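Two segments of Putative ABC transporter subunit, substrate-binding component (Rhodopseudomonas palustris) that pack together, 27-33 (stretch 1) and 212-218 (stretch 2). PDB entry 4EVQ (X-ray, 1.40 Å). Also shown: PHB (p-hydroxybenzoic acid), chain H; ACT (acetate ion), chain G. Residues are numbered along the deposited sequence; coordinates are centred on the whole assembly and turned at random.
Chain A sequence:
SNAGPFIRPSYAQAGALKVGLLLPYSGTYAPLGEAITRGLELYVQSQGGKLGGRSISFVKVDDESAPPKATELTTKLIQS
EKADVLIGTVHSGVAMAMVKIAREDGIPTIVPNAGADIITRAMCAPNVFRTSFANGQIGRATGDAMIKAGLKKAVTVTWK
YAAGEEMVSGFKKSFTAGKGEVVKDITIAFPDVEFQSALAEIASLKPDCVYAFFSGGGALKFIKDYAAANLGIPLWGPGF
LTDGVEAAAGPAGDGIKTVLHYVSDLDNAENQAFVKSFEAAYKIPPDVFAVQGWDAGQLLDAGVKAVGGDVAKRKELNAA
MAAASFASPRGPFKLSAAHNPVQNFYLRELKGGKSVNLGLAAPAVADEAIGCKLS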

# COMPACT_ATOMS: atom_id res chain seq x y z
N GLY A 27 10.18 -12.70 6.28
CA GLY A 27 10.64 -11.50 6.91
C GLY A 27 9.52 -10.60 7.40
O GLY A 27 8.34 -10.97 7.55
N THR A 28 9.92 -9.35 7.61
CA THR A 28 9.07 -8.47 8.38
C THR A 28 7.72 -8.15 7.67
O THR A 28 6.69 -7.93 8.31
CB THR A 28 9.81 -7.21 8.75
OG1 THR A 28 9.13 -6.57 9.86
CG2 THR A 28 9.82 -6.26 7.65
N TYR A 29 7.71 -8.20 6.34
CA TYR A 29 6.52 -7.91 5.61
C TYR A 29 5.79 -9.15 5.08
O TYR A 29 4.89 -9.05 4.27
CB TYR A 29 6.86 -6.93 4.50
CG TYR A 29 7.12 -5.48 4.93
CD1 TYR A 29 6.55 -4.93 6.06
CD2 TYR A 29 7.90 -4.65 4.15
CE1 TYR A 29 6.74 -3.59 6.37
CE2 TYR A 29 8.13 -3.33 4.46
CZ TYR A 29 7.54 -2.79 5.57
OH TYR A 29 7.70 -1.46 5.90
N ALA A 30 6.17 -10.33 5.56
CA ALA A 30 5.48 -11.54 5.17
C ALA A 30 3.92 -11.46 5.30
O ALA A 30 3.24 -11.95 4.42
CB ALA A 30 6.02 -12.75 5.97
N PRO A 31 3.37 -10.85 6.35
CA PRO A 31 1.91 -10.80 6.41
C PRO A 31 1.28 -9.94 5.31
O PRO A 31 0.14 -10.22 4.88
CB PRO A 31 1.61 -10.17 7.77
CG PRO A 31 2.87 -10.33 8.52
CD PRO A 31 3.98 -10.34 7.60
N LEU A 32 2.04 -8.95 4.85
CA LEU A 32 1.54 -8.10 3.76
C LEU A 32 1.61 -8.89 2.44
O LEU A 32 0.70 -8.83 1.64
CB LEU A 32 2.38 -6.82 3.64
CG LEU A 32 2.13 -5.71 4.67
CD1 LEU A 32 2.43 -6.15 6.11
CD2 LEU A 32 2.93 -4.49 4.31
N GLY A 33 2.72 -9.63 2.21
CA GLY A 33 2.79 -10.48 1.02
C GLY A 33 1.68 -11.52 1.00
O GLY A 33 1.09 -11.81 -0.05
N ALA A 212 3.57 8.37 12.87
CA ALA A 212 4.41 7.18 12.73
C ALA A 212 4.02 6.38 11.50
O ALA A 212 2.85 6.16 11.22
CB ALA A 212 4.29 6.29 13.97
N PHE A 213 5.05 5.91 10.82
CA PHE A 213 4.87 4.89 9.79
C PHE A 213 5.65 3.65 10.18
O PHE A 213 6.91 3.67 10.22
CB PHE A 213 5.24 5.31 8.36
CG PHE A 213 5.37 4.10 7.41
CD1 PHE A 213 4.27 3.34 7.13
CD2 PHE A 213 6.60 3.69 6.92
CE1 PHE A 213 4.37 2.18 6.36
CE2 PHE A 213 6.70 2.51 6.15
CZ PHE A 213 5.57 1.77 5.89
N PHE A 214 4.90 2.60 10.46
CA PHE A 214 5.41 1.22 10.58
C PHE A 214 4.29 0.36 10.00
O PHE A 214 3.16 0.83 9.79
CB PHE A 214 5.67 0.82 12.05
CG PHE A 214 6.75 1.61 12.67
CD1 PHE A 214 8.07 1.38 12.38
CD2 PHE A 214 6.46 2.66 13.53
CE1 PHE A 214 9.07 2.16 12.86
CE2 PHE A 214 7.44 3.45 14.02
CZ PHE A 214 8.75 3.22 13.71
N SER A 215 4.58 -0.90 9.70
CA SER A 215 3.58 -1.79 9.16
C SER A 215 3.99 -3.23 9.48
O SER A 215 5.16 -3.50 9.64
CB SER A 215 3.51 -1.52 7.64
OG SER A 215 2.57 -2.30 6.99
N GLY A 216 3.02 -4.11 9.64
CA GLY A 216 3.29 -5.50 9.98
C GLY A 216 3.49 -5.66 11.46
O GLY A 216 3.02 -4.88 12.28
N GLY A 217 4.22 -6.72 11.82
CA GLY A 217 4.43 -7.01 13.24
C GLY A 217 5.17 -5.90 13.92
O GLY A 217 5.01 -5.71 15.13
N GLY A 218 5.97 -5.13 13.20
CA GLY A 218 6.68 -4.00 13.79
C GLY A 218 5.69 -2.92 14.21
O GLY A 218 5.91 -2.24 15.22
C1' PHB H . 6.64 0.51 1.16
O1' PHB H . 7.82 0.16 1.37
O2' PHB H . 6.30 1.19 0.11
C1 PHB H . 5.54 0.15 2.07
C2 PHB H . 5.67 -0.96 2.90
C3 PHB H . 4.65 -1.29 3.78
C4 PHB H . 3.54 -0.51 3.84
C5 PHB H . 3.37 0.58 3.01
C6 PHB H . 4.38 0.89 2.15
O4 PHB H . 2.54 -0.81 4.68
C ACT G . 13.51 -8.00 6.25
O ACT G . 14.12 -8.35 7.30
OXT ACT G . 12.35 -8.47 6.01
CH3 ACT G . 14.15 -7.06 5.29
O HOH W 1 6.75 -5.49 10.55
O HOH W 2 5.67 -8.85 10.61

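The first stretch is a turn that runs into a helix; the second leaves a strand, crosses a short loop and enters a helix. They meet near the starts of those helices. In the first, a type I beta turn from Gly 27 to Ala 30, closed by Ala 30 N to Gly 27 O at 3.0 Å, delivers Tyr 29 to the N-cap position; its carbonyl O then accepts from Gly 33 N at 3.0 Å. In the second, Gly 216 is the N-cap. The CA atoms of Tyr 29 and Gly 216 lie 5.9 Å apart, the nearest pair by CA, although touching residues are at least 183 positions apart in the sequence.

Gly 216 combines a positive phi, which by itself favours glycine, with a tight fit: an ideal CB would sit 3.0 Å from Thr 28 O. Gly 217 is different, since there is room for a CB there.

No direct hydrogen bond crosses the contact; water does the polar work. Water 1 donates to Ser 215 O (2.7 Å), accepts from Gly 218 N (2.8 Å) and hydrogen-bonds Thr 28 OG1 (2.7 Å). Water 2 donates to Thr 28 O at 2.7 Å and accepts from Gly 217 N at 2.8 Å. Gly 217 N and Gly 218 N, at the start of the second helix, are thus satisfied by water.

The side chains add van der Waals packing, part of it carbon against the oxygens of Ser 215. Leu 32 points toward the second stretch, its CD1 4.0 Å from Gly 216 CA and its CD2 3.5 Å from Ser 215 OG. Tyr 29 starts sideways, but its ring reaches across, with Ser 215 O at the ring edge, 3.6 Å from CE1, and with OH 3.9 Å from Phe 213 CZ.

p-Hydroxybenzoic acid completes the arrangement: its O4 donates to Ser 215 OG at 2.7 Å, its C3 lies over one face of Tyr 29, and its C4 approaches the edge of Phe 213.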